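Local structure of hemoglobin subunit alpha (1GCV) at residues K12-L17 / A65-A70; A30-T35 / P99-C104; E81-T86 / Q133-R138. The protein carries oxygen from the gills to the peripheral tissues as the heme-binding alpha chain of a hemoglobin tetramer of two alpha and two beta chains. One frame throughout, in Å; residues are numbered along the deposited sequence.

Interaction 1 (K12-L17 / A65-A70); sequences KIAQVL and AVVKAA
In the globin fold the A and E helices lie against each other, and this contact is their meeting point, built around A14 of helix 4-19 and V67 of helix 53-71. The segment axes approach to 9.1 Å and run nearly antiparallel, at 153°. Small side chains let the backbones come close here: the CA atoms of A14 and V67 are 4.9 Å apart. The methyl of A14 points toward the other helix and meets that of A70 tip to tip, CB to CB at 3.6 Å. V67 packs differently, leaving its helix along the flank of the interface; CG1, anti to the backbone N (chi1 172°), comes 3.7 Å from A14 O. The second methyl, V67 CG2, also lies beside that carbonyl oxygen and in addition reaches L17, with CG2 3.9 Å from L17 CB. CG1 thus stays by A14, while CG2 bridges from A14 to L17, three residues on. One end of the contact is looser, since L17 CD1 and V66 CG1 are 4.5 Å apart. The side-chain contacts are apolar and the valine methyls also lie against the A14 carbonyl oxygen; with 193 Å² buried over both sides and no directed bond between the segments, close fit is what joins them. V66, which points toward helix 4-19, also lies about 4 Å from the heme at nearest atoms, while A65, one residue earlier, belongs to the heme pocket itself. Around the contact, V67 and A70 extend the same interface to A18 and I10 of helix 4-19. L17 and V16 rest on Y24 of helix 21-35, I13 on T120 and V124 of helix 118-135, and A69 on I131 of that helix and on L76 of helix 76-79.

Interaction 2 (A30-T35 / P99-C104); sequences ARLFVT and PMLSEC. With HEM (protoporphyrin IX containing Fe), chain E.
A buried helix-helix crossing between helices 21-35 and 98-112 is centred on C104 and L32, with segment axes 8.9 Å apart and their directions at 121°. The thiol of C104 is pressed against the backbone of the partner helix: SG lies 3.4 Å from L32 N. It also packs against side chains on that helix, with SG 3.7 Å from R31 CB and 3.8 Å from T35 OG1. That threonine hydroxyl is occupied within its own helix, donating to R31 O at 2.8 Å. It occupies the crowded position between the backbone N and the carbonyl carbon (chi1 61°), and R31 O receives T35 OG1 and T35 N from opposite faces of its plane. Further along, L32 reaches over the first turn of the other segment and crosses M100 and L101 at about right angles. Its two methyls divide the work: L32 CD1 touches M100 CB at 3.7 Å, while L32 CD2 meets L101 CD1 at 4.1 Å. These are the B and G helices of the globin fold, and their junction borders the heme pocket. L101 is the link, because its other methyl, CD2, sits 3.5 Å from the heme methine carbon CHC. The R31 end of the contact lies at the interface with another chain. The aliphatic part of R31 lies by C104, but its guanidinium forms a salt bridge with E27 and hydrogen bonds with F112 O and Q117 OE1 of a neighbouring subunit, probably a beta chain.

Interaction 3 (E81-T86 / Q133-R138); sequences ETLALT and QELSSR. With HEM (protoporphyrin IX containing Fe), chain E.
A84 and R138 form the tight part of this contact: A84 CB is modelled a doubtful 3.3 Å from R138 CD, too short for relaxed carbons, and also lies 3.3 Å from E134 O. That carbonyl oxygen is already gripped within its own segment by S137 N and S137 OG, in the turn that follows the end of helix 118-135. Beside the methyl, an ordered water ties the backbones together, donating to A84 O and L135 O and accepting from R138 N, each at 2.7 Å. In globin terms, the start of the F helix (81-91) is packed against the end of the H helix and the C-terminal tail. On the inner flank L83 CB and L135 CD1 meet at 4.2 Å, and both residues reach the heme: L135 CD2 lies 3.7 Å from heme CAB, and L83 sends its methyls to the porphyrin edge near CMA. L83 O also accepts a hydrogen bond from ND1 of H87, the residue predicted to be the proximal iron ligand, which probably helps to orient that imidazole. The outer flank is looser and more open to solvent. There the side chain of R138, bent at chi2 (97°), brings its guanidinium to E81. The salt bridge, from R138 NH2 to E81 OE1, is 3.1 Å long and its hydrogen bond is weak, with an N-H...O angle of 123° and the carboxylate and guanidinium planes 72° apart. E81 CG covers one guanidinium face, whereas L85 CD2 comes to its edge, 3.9 Å from R138 NH1. An alanine in place of R138 would probably leave the E81 carboxylate without its cationic mate and remove the arginine's share of the packing on the A84 methyl. R138 NH2 has a further, weak hydrogen bond to H77, and R138 O accepts one from K89 NZ.

Overall arrangement
The three contacts lie within one all-helical globin domain, their centres 18 to 19 Å apart. Along the chain, interaction 1 (helices 4-19 and 53-71) interleaves with interaction 2 (21-35 and 98-112), which in turn interleaves with interaction 3 (81-91 and 118-135). Interaction 1 closes before interaction 3 opens. Interactions 1 and 2 sit on opposite sides of the chain's centre, with nearest atoms about 7 Å apart. Interactions 1 and 3 touch directly, A65 CB lying 3.7 Å from L83 CD2. Interactions 2 and 3 do not touch, yet both reach the heme. All three hold pocket residues, although A65 of interaction 1 lies beside its helix pairing; six helices are thus tied together around the heme.

Interaction 1 (K12-L17 / A65-A70)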
loop_
_atom_site.group_PDB
_atom_site.type_symbol
_atom_site.label_atom_id
_atom_site.label_comp_id
_atom_site.label_asym_id
_atom_site.label_seq_id
_atom_site.Cartn_x
_atom_site.Cartn_y
_atom_site.Cartn_z
ATOM N N LYS A 12 -7.851 -8.442 27.109
ATOM C CA LYS A 12 -6.736 -8.320 28.037
ATOM C C LYS A 12 -5.853 -7.138 27.634
ATOM O O LYS A 12 -5.301 -6.449 28.492
ATOM C CB LYS A 12 -5.916 -9.620 28.050
ATOM C CG LYS A 12 -4.580 -9.529 28.791
ATOM C CD LYS A 12 -3.641 -10.683 28.417
ATOM C CE LYS A 12 -2.348 -10.184 27.767
ATOM N NZ LYS A 12 -2.059 -10.856 26.460
ATOM N N ILE A 13 -5.726 -6.902 26.327
ATOM C CA ILE A 13 -4.908 -5.797 25.828
ATOM C C ILE A 13 -5.648 -4.462 25.949
ATOM O O ILE A 13 -5.021 -3.423 26.159
ATOM C CB ILE A 13 -4.452 -6.051 24.356
ATOM C CG1 ILE A 13 -3.178 -6.899 24.360
ATOM C CG2 ILE A 13 -4.149 -4.738 23.641
ATOM C CD1 ILE A 13 -3.123 -7.922 23.266
ATOM N N ALA A 14 -6.975 -4.488 25.834
ATOM C CA ALA A 14 -7.771 -3.270 25.972
ATOM C C ALA A 14 -7.694 -2.769 27.421
ATOM O O ALA A 14 -7.824 -1.570 27.683
ATOM C CB ALA A 14 -9.225 -3.538 25.582
ATOM N N GLN A 15 -7.481 -3.698 28.352
ATOM C CA GLN A 15 -7.367 -3.389 29.779
ATOM C C GLN A 15 -6.099 -2.589 30.053
ATOM O O GLN A 15 -6.113 -1.627 30.820
ATOM C CB GLN A 15 -7.310 -4.679 30.597
ATOM C CG GLN A 15 -8.619 -5.423 30.680
ATOM C CD GLN A 15 -9.535 -4.828 31.721
ATOM O OE1 GLN A 15 -10.109 -5.546 32.543
ATOM N NE2 GLN A 15 -9.674 -3.504 31.700
ATOM N N VAL A 16 -5.005 -3.015 29.426
ATOM C CA VAL A 16 -3.694 -2.375 29.568
ATOM C C VAL A 16 -3.678 -0.958 28.999
ATOM O O VAL A 16 -3.163 -0.032 29.630
ATOM C CB VAL A 16 -2.599 -3.188 28.839
ATOM C CG1 VAL A 16 -1.260 -2.474 28.944
ATOM C CG2 VAL A 16 -2.519 -4.593 29.418
ATOM N N LEU A 17 -4.238 -0.801 27.803
ATOM C CA LEU A 17 -4.292 0.492 27.136
ATOM C C LEU A 17 -5.198 1.487 27.863
ATOM O O LEU A 17 -4.929 2.684 27.866
ATOM C CB LEU A 17 -4.756 0.315 25.683
ATOM C CG LEU A 17 -3.738 -0.333 24.729
ATOM C CD1 LEU A 17 -4.394 -0.619 23.387
ATOM C CD2 LEU A 17 -2.540 0.588 24.543
ATOM N N ALA A 65 -10.849 5.099 21.724
ATOM C CA ALA A 65 -11.734 4.558 20.693
ATOM C C ALA A 65 -11.351 3.116 20.382
ATOM O O ALA A 65 -12.208 2.296 20.060
ATOM C CB ALA A 65 -11.666 5.408 19.426
ATOM N N VAL A 66 -10.060 2.813 20.482
ATOM C CA VAL A 66 -9.569 1.461 20.223
ATOM C C VAL A 66 -10.044 0.556 21.363
ATOM O O VAL A 66 -10.542 -0.551 21.133
ATOM C CB VAL A 66 -8.009 1.435 20.138
ATOM C CG1 VAL A 66 -7.498 0.012 20.200
ATOM C CG2 VAL A 66 -7.544 2.091 18.844
ATOM N N VAL A 67 -9.899 1.044 22.593
ATOM C CA VAL A 67 -10.310 0.290 23.764
ATOM C C VAL A 67 -11.799 -0.022 23.685
ATOM O O VAL A 67 -12.219 -1.142 23.948
ATOM C CB VAL A 67 -10.013 1.083 25.052
ATOM C CG1 VAL A 67 -10.626 0.389 26.253
ATOM C CG2 VAL A 67 -8.511 1.208 25.237
ATOM N N LYS A 68 -12.595 0.967 23.304
ATOM C CA LYS A 68 -14.037 0.778 23.200
ATOM C C LYS A 68 -14.406 -0.193 22.081
ATOM O O LYS A 68 -15.372 -0.955 22.198
ATOM C CB LYS A 68 -14.733 2.123 22.968
ATOM C CG LYS A 68 -15.490 2.643 24.177
ATOM C CD LYS A 68 -16.286 3.898 23.840
ATOM C CE LYS A 68 -16.408 4.830 25.048
ATOM N NZ LYS A 68 -16.309 6.282 24.686
ATOM N N ALA A 69 -13.643 -0.161 20.991
ATOM C CA ALA A 69 -13.903 -1.053 19.871
ATOM C C ALA A 69 -13.593 -2.478 20.318
ATOM O O ALA A 69 -14.297 -3.422 19.959
ATOM C CB ALA A 69 -13.042 -0.666 18.671
ATOM N N ALA A 70 -12.543 -2.627 21.117
ATOM C CA ALA A 70 -12.154 -3.940 21.610
ATOM C C ALA A 70 -13.269 -4.528 22.479
ATOM O O ALA A 70 -13.439 -5.744 22.544
ATOM C CB ALA A 70 -10.856 -3.836 22.406
#

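Interaction 2 (A30-T35 / P99-C104)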
loop_
_atom_site.group_PDB
_atom_site.type_symbol
_atom_site.label_atom_id
_atom_site.label_comp_id
_atom_site.label_asym_id
_atom_site.label_seq_id
_atom_site.Cartn_x
_atom_site.Cartn_y
_atom_site.Cartn_z
ATOM N N ALA A 30 3.578 9.557 17.531
ATOM C CA ALA A 30 4.955 10.015 17.334
ATOM C C ALA A 30 5.723 9.082 16.401
ATOM O O ALA A 30 6.558 9.528 15.614
ATOM C CB ALA A 30 5.682 10.122 18.686
ATOM N N ARG A 31 5.453 7.784 16.497
ATOM C CA ARG A 31 6.122 6.824 15.635
ATOM C C ARG A 31 5.626 7.027 14.215
ATOM O O ARG A 31 6.402 6.956 13.262
ATOM C CB ARG A 31 5.830 5.399 16.096
ATOM C CG ARG A 31 6.327 5.130 17.489
ATOM C CD ARG A 31 6.407 3.659 17.799
ATOM N NE ARG A 31 6.849 3.481 19.176
ATOM C CZ ARG A 31 8.118 3.345 19.534
ATOM N NH1 ARG A 31 9.072 3.364 18.614
ATOM N NH2 ARG A 31 8.433 3.228 20.815
ATOM N N LEU A 32 4.327 7.286 14.080
ATOM C CA LEU A 32 3.724 7.502 12.769
ATOM C C LEU A 32 4.294 8.758 12.123
ATOM O O LEU A 32 4.614 8.765 10.937
ATOM C CB LEU A 32 2.201 7.637 12.893
ATOM C CG LEU A 32 1.422 8.005 11.621
ATOM C CD1 LEU A 32 1.360 6.814 10.690
ATOM C CD2 LEU A 32 0.017 8.465 11.991
ATOM N N PHE A 33 4.424 9.819 12.910
ATOM C CA PHE A 33 4.944 11.073 12.391
ATOM C C PHE A 33 6.413 10.949 11.992
ATOM O O PHE A 33 6.879 11.664 11.112
ATOM C CB PHE A 33 4.765 12.194 13.422
ATOM C CG PHE A 33 3.321 12.542 13.709
ATOM C CD1 PHE A 33 2.357 12.483 12.708
ATOM C CD2 PHE A 33 2.926 12.925 14.987
ATOM C CE1 PHE A 33 1.015 12.800 12.981
ATOM C CE2 PHE A 33 1.595 13.243 15.268
ATOM C CZ PHE A 33 0.639 13.178 14.261
ATOM N N VAL A 34 7.144 10.042 12.630
ATOM C CA VAL A 34 8.556 9.864 12.299
ATOM C C VAL A 34 8.713 8.978 11.071
ATOM O O VAL A 34 9.504 9.278 10.174
ATOM C CB VAL A 34 9.349 9.225 13.473
ATOM C CG1 VAL A 34 10.638 8.597 12.957
ATOM C CG2 VAL A 34 9.675 10.278 14.522
ATOM N N THR A 35 7.951 7.892 11.027
ATOM C CA THR A 35 8.037 6.954 9.915
ATOM C C THR A 35 7.244 7.329 8.657
ATOM O O THR A 35 7.612 6.936 7.550
ATOM C CB THR A 35 7.639 5.534 10.379
ATOM O OG1 THR A 35 6.290 5.530 10.865
ATOM C CG2 THR A 35 8.565 5.084 11.494
ATOM N N PRO A 99 -3.853 1.997 7.999
ATOM C CA PRO A 99 -2.936 0.859 8.181
ATOM C C PRO A 99 -1.543 1.291 8.674
ATOM O O PRO A 99 -0.861 0.534 9.370
ATOM C CB PRO A 99 -2.872 0.220 6.794
ATOM C CG PRO A 99 -4.117 0.690 6.103
ATOM C CD PRO A 99 -4.347 2.076 6.613
ATOM N N MET A 100 -1.126 2.500 8.304
ATOM C CA MET A 100 0.165 3.030 8.726
ATOM C C MET A 100 0.160 3.196 10.249
ATOM O O MET A 100 1.114 2.817 10.925
ATOM C CB MET A 100 0.433 4.384 8.055
ATOM C CG MET A 100 0.795 4.298 6.575
ATOM S SD MET A 100 0.945 5.941 5.815
ATOM C CE MET A 100 0.690 5.550 4.071
ATOM N N LEU A 101 -0.921 3.755 10.783
ATOM C CA LEU A 101 -1.038 3.954 12.225
ATOM C C LEU A 101 -1.187 2.621 12.953
ATOM O O LEU A 101 -0.730 2.482 14.080
ATOM C CB LEU A 101 -2.233 4.854 12.556
ATOM C CG LEU A 101 -2.555 5.045 14.041
ATOM C CD1 LEU A 101 -1.424 5.801 14.723
ATOM C CD2 LEU A 101 -3.863 5.813 14.183
ATOM N N SER A 102 -1.831 1.646 12.315
ATOM C CA SER A 102 -2.003 0.335 12.935
ATOM C C SER A 102 -0.650 -0.317 13.234
ATOM O O SER A 102 -0.475 -0.924 14.285
ATOM C CB SER A 102 -2.833 -0.581 12.029
ATOM O OG SER A 102 -4.187 -0.172 12.032
ATOM N N GLU A 103 0.304 -0.189 12.316
ATOM C CA GLU A 103 1.624 -0.772 12.529
ATOM C C GLU A 103 2.381 -0.077 13.663
ATOM O O GLU A 103 3.171 -0.709 14.358
ATOM C CB GLU A 103 2.457 -0.721 11.244
ATOM C CG GLU A 103 3.694 -1.629 11.270
ATOM C CD GLU A 103 3.385 -3.085 11.649
ATOM O OE1 GLU A 103 4.224 -3.714 12.332
ATOM O OE2 GLU A 103 2.311 -3.602 11.264
ATOM N N CYS A 104 2.137 1.217 13.854
ATOM C CA CYS A 104 2.802 1.962 14.921
ATOM C C CYS A 104 2.220 1.625 16.289
ATOM O O CYS A 104 2.914 1.717 17.301
ATOM C CB CYS A 104 2.706 3.460 14.657
ATOM S SG CYS A 104 3.782 3.972 13.320
HETATM C CHA HEM E . -10.181 12.541 15.145
HETATM C CHB HEM E . -10.015 7.793 16.204
HETATM C CHC HEM E . -6.747 7.152 12.623
HETATM C CHD HEM E . -6.780 11.913 11.708
HETATM C C1A HEM E . -10.446 11.275 15.713
HETATM C C2A HEM E . -11.246 11.043 16.900
HETATM C C3A HEM E . -11.170 9.746 17.226
HETATM C C4A HEM E . -10.317 9.148 16.232
HETATM C CMA HEM E . -11.894 9.032 18.367
HETATM C CAA HEM E . -12.081 12.060 17.635
HETATM C CBA HEM E . -13.263 12.396 16.758
HETATM C CGA HEM E . -14.109 13.513 17.327
HETATM O O1A HEM E . -13.552 14.594 17.630
HETATM O O2A HEM E . -15.333 13.303 17.469
HETATM C C1B HEM E . -9.163 7.206 15.263
HETATM C C2B HEM E . -8.806 5.787 15.262
HETATM C C3B HEM E . -7.911 5.586 14.234
HETATM C C4B HEM E . -7.702 6.902 13.618
HETATM C CMB HEM E . -9.389 4.716 16.185
HETATM C CAB HEM E . -7.361 4.372 13.793
HETATM C CBB HEM E . -6.747 3.453 14.651
HETATM C C1C HEM E . -6.461 8.407 12.095
HETATM C C2C HEM E . -5.355 8.672 11.189
HETATM C C3C HEM E . -5.393 10.012 10.913
HETATM C C4C HEM E . -6.488 10.564 11.675
HETATM C CMC HEM E . -4.341 7.635 10.701
HETATM C CAC HEM E . -4.602 10.760 10.047
HETATM C CBC HEM E . -3.205 10.700 9.949
HETATM C C1D HEM E . -7.755 12.473 12.519
HETATM C C2D HEM E . -7.981 13.903 12.586
HETATM C C3D HEM E . -8.890 14.075 13.575
HETATM C C4D HEM E . -9.269 12.767 14.103
HETATM C CMD HEM E . -7.355 14.990 11.707
HETATM C CAD HEM E . -9.377 15.425 14.044
HETATM C CBD HEM E . -8.505 15.873 15.199
HETATM C CGD HEM E . -9.120 17.010 15.983
HETATM O O1D HEM E . -10.365 17.150 15.963
HETATM O O2D HEM E . -8.353 17.763 16.619
HETATM N NA HEM E . -9.873 10.087 15.283
HETATM N NB HEM E . -8.513 7.891 14.224
HETATM N NC HEM E . -7.160 9.579 12.408
HETATM N ND HEM E . -8.578 11.763 13.418
HETATM FE FE HEM E . -8.734 9.784 13.651
#

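Interaction 3 (E81-T86 / Q133-R138)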
loop_
_atom_site.group_PDB
_atom_site.type_symbol
_atom_site.label_atom_id
_atom_site.label_comp_id
_atom_site.label_asym_id
_atom_site.label_seq_id
_atom_site.Cartn_x
_atom_site.Cartn_y
_atom_site.Cartn_z
ATOM N N GLU A 81 -19.659 3.176 13.458
ATOM C CA GLU A 81 -20.364 3.936 12.434
ATOM C C GLU A 81 -20.174 5.445 12.569
ATOM O O GLU A 81 -19.832 6.124 11.594
ATOM C CB GLU A 81 -21.854 3.609 12.474
ATOM C CG GLU A 81 -22.732 4.652 11.814
ATOM C CD GLU A 81 -24.093 4.110 11.436
ATOM O OE1 GLU A 81 -24.207 3.479 10.363
ATOM O OE2 GLU A 81 -25.048 4.315 12.215
ATOM N N THR A 82 -20.402 5.976 13.765
ATOM C CA THR A 82 -20.243 7.409 13.957
ATOM C C THR A 82 -18.804 7.822 13.681
ATOM O O THR A 82 -18.562 8.849 13.054
ATOM C CB THR A 82 -20.628 7.851 15.383
ATOM O OG1 THR A 82 -21.965 7.425 15.671
ATOM C CG2 THR A 82 -20.578 9.364 15.496
ATOM N N LEU A 83 -17.850 7.018 14.144
ATOM C CA LEU A 83 -16.439 7.316 13.933
ATOM C C LEU A 83 -16.085 7.199 12.450
ATOM O O LEU A 83 -15.238 7.936 11.951
ATOM C CB LEU A 83 -15.563 6.370 14.759
ATOM C CG LEU A 83 -14.190 6.865 15.229
ATOM C CD1 LEU A 83 -14.269 8.311 15.681
ATOM C CD2 LEU A 83 -13.706 5.984 16.372
ATOM N N ALA A 84 -16.740 6.278 11.749
ATOM C CA ALA A 84 -16.496 6.083 10.324
ATOM C C ALA A 84 -17.045 7.265 9.527
ATOM O O ALA A 84 -16.440 7.698 8.548
ATOM C CB ALA A 84 -17.146 4.789 9.849
ATOM N N LEU A 85 -18.194 7.783 9.947
ATOM C CA LEU A 85 -18.791 8.925 9.271
ATOM C C LEU A 85 -17.929 10.168 9.463
ATOM O O LEU A 85 -17.805 10.990 8.555
ATOM C CB LEU A 85 -20.193 9.187 9.815
ATOM C CG LEU A 85 -21.267 8.243 9.285
ATOM C CD1 LEU A 85 -22.561 8.458 10.051
ATOM C CD2 LEU A 85 -21.460 8.488 7.798
ATOM N N THR A 86 -17.331 10.299 10.645
ATOM C CA THR A 86 -16.475 11.447 10.960
ATOM C C THR A 86 -15.210 11.560 10.098
ATOM O O THR A 86 -14.861 12.652 9.650
ATOM C CB THR A 86 -16.036 11.429 12.440
ATOM O OG1 THR A 86 -17.191 11.467 13.282
ATOM C CG2 THR A 86 -15.152 12.632 12.752
ATOM N N GLN A 133 -10.907 -1.174 8.417
ATOM C CA GLN A 133 -11.872 -1.407 7.337
ATOM C C GLN A 133 -13.210 -0.692 7.587
ATOM O O GLN A 133 -13.866 -0.247 6.645
ATOM C CB GLN A 133 -12.100 -2.915 7.124
ATOM C CG GLN A 133 -13.293 -3.504 7.891
ATOM C CD GLN A 133 -14.259 -4.288 7.004
ATOM O OE1 GLN A 133 -15.396 -3.862 6.771
ATOM N NE2 GLN A 133 -13.809 -5.440 6.513
ATOM N N GLU A 134 -13.607 -0.581 8.853
ATOM C CA GLU A 134 -14.843 0.106 9.212
ATOM C C GLU A 134 -14.660 1.606 9.001
ATOM O O GLU A 134 -15.536 2.278 8.455
ATOM C CB GLU A 134 -15.201 -0.161 10.679
ATOM C CG GLU A 134 -15.733 -1.555 10.940
ATOM C CD GLU A 134 -16.836 -1.949 9.968
ATOM O OE1 GLU A 134 -17.682 -1.087 9.634
ATOM O OE2 GLU A 134 -16.853 -3.121 9.537
ATOM N N LEU A 135 -13.507 2.117 9.427
ATOM C CA LEU A 135 -13.174 3.536 9.309
ATOM C C LEU A 135 -13.019 4.012 7.867
ATOM O O LEU A 135 -13.125 5.205 7.596
ATOM C CB LEU A 135 -11.888 3.837 10.090
ATOM C CG LEU A 135 -12.013 4.475 11.479
ATOM C CD1 LEU A 135 -13.241 3.953 12.208
ATOM C CD2 LEU A 135 -10.757 4.177 12.278
ATOM N N SER A 136 -12.762 3.087 6.948
ATOM C CA SER A 136 -12.606 3.427 5.531
ATOM C C SER A 136 -13.891 3.144 4.753
ATOM O O SER A 136 -13.937 3.349 3.544
ATOM C CB SER A 136 -11.483 2.594 4.885
ATOM O OG SER A 136 -10.380 2.411 5.751
ATOM N N SER A 137 -14.929 2.688 5.448
ATOM C CA SER A 137 -16.180 2.308 4.800
ATOM C C SER A 137 -17.199 3.383 4.431
ATOM O O SER A 137 -18.184 3.077 3.763
ATOM C CB SER A 137 -16.878 1.227 5.639
ATOM O OG SER A 137 -17.514 1.778 6.784
ATOM N N ARG A 138 -16.984 4.629 4.839
ATOM C CA ARG A 138 -17.955 5.671 4.519
ATOM C C ARG A 138 -17.391 6.876 3.774
ATOM O O ARG A 138 -17.789 8.009 4.028
ATOM C CB ARG A 138 -18.652 6.139 5.802
ATOM C CG ARG A 138 -19.725 5.186 6.284
ATOM C CD ARG A 138 -19.192 4.260 7.355
ATOM N NE ARG A 138 -20.142 3.210 7.719
ATOM C CZ ARG A 138 -21.451 3.395 7.871
ATOM N NH1 ARG A 138 -21.991 4.595 7.691
ATOM N NH2 ARG A 138 -22.226 2.374 8.208
HETATM C CHA HEM E . -10.181 12.541 15.145
HETATM C CHB HEM E . -10.015 7.793 16.204
HETATM C CHC HEM E . -6.747 7.152 12.623
HETATM C CHD HEM E . -6.780 11.913 11.708
HETATM C C1A HEM E . -10.446 11.275 15.713
HETATM C C2A HEM E . -11.246 11.043 16.900
HETATM C C3A HEM E . -11.170 9.746 17.226
HETATM C C4A HEM E . -10.317 9.148 16.232
HETATM C CMA HEM E . -11.894 9.032 18.367
HETATM C CAA HEM E . -12.081 12.060 17.635
HETATM C CBA HEM E . -13.263 12.396 16.758
HETATM C CGA HEM E . -14.109 13.513 17.327
HETATM O O1A HEM E . -13.552 14.594 17.630
HETATM O O2A HEM E . -15.333 13.303 17.469
HETATM C C1B HEM E . -9.163 7.206 15.263
HETATM C C2B HEM E . -8.806 5.787 15.262
HETATM C C3B HEM E . -7.911 5.586 14.234
HETATM C C4B HEM E . -7.702 6.902 13.618
HETATM C CMB HEM E . -9.389 4.716 16.185
HETATM C CAB HEM E . -7.361 4.372 13.793
HETATM C CBB HEM E . -6.747 3.453 14.651
HETATM C C1C HEM E . -6.461 8.407 12.095
HETATM C C2C HEM E . -5.355 8.672 11.189
HETATM C C3C HEM E . -5.393 10.012 10.913
HETATM C C4C HEM E . -6.488 10.564 11.675
HETATM C CMC HEM E . -4.341 7.635 10.701
HETATM C CAC HEM E . -4.602 10.760 10.047
HETATM C CBC HEM E . -3.205 10.700 9.949
HETATM C C1D HEM E . -7.755 12.473 12.519
HETATM C C2D HEM E . -7.981 13.903 12.586
HETATM C C3D HEM E . -8.890 14.075 13.575
HETATM C C4D HEM E . -9.269 12.767 14.103
HETATM C CMD HEM E . -7.355 14.990 11.707
HETATM C CAD HEM E . -9.377 15.425 14.044
HETATM C CBD HEM E . -8.505 15.873 15.199
HETATM C CGD HEM E . -9.120 17.010 15.983
HETATM O O1D HEM E . -10.365 17.150 15.963
HETATM O O2D HEM E . -8.353 17.763 16.619
HETATM N NA HEM E . -9.873 10.087 15.283
HETATM N NB HEM E . -8.513 7.891 14.224
HETATM N NC HEM E . -7.160 9.579 12.408
HETATM N ND HEM E . -8.578 11.763 13.418
HETATM FE FE HEM E . -8.734 9.784 13.651
HETATM O O HOH W 1 -15.494 6.039 6.597
#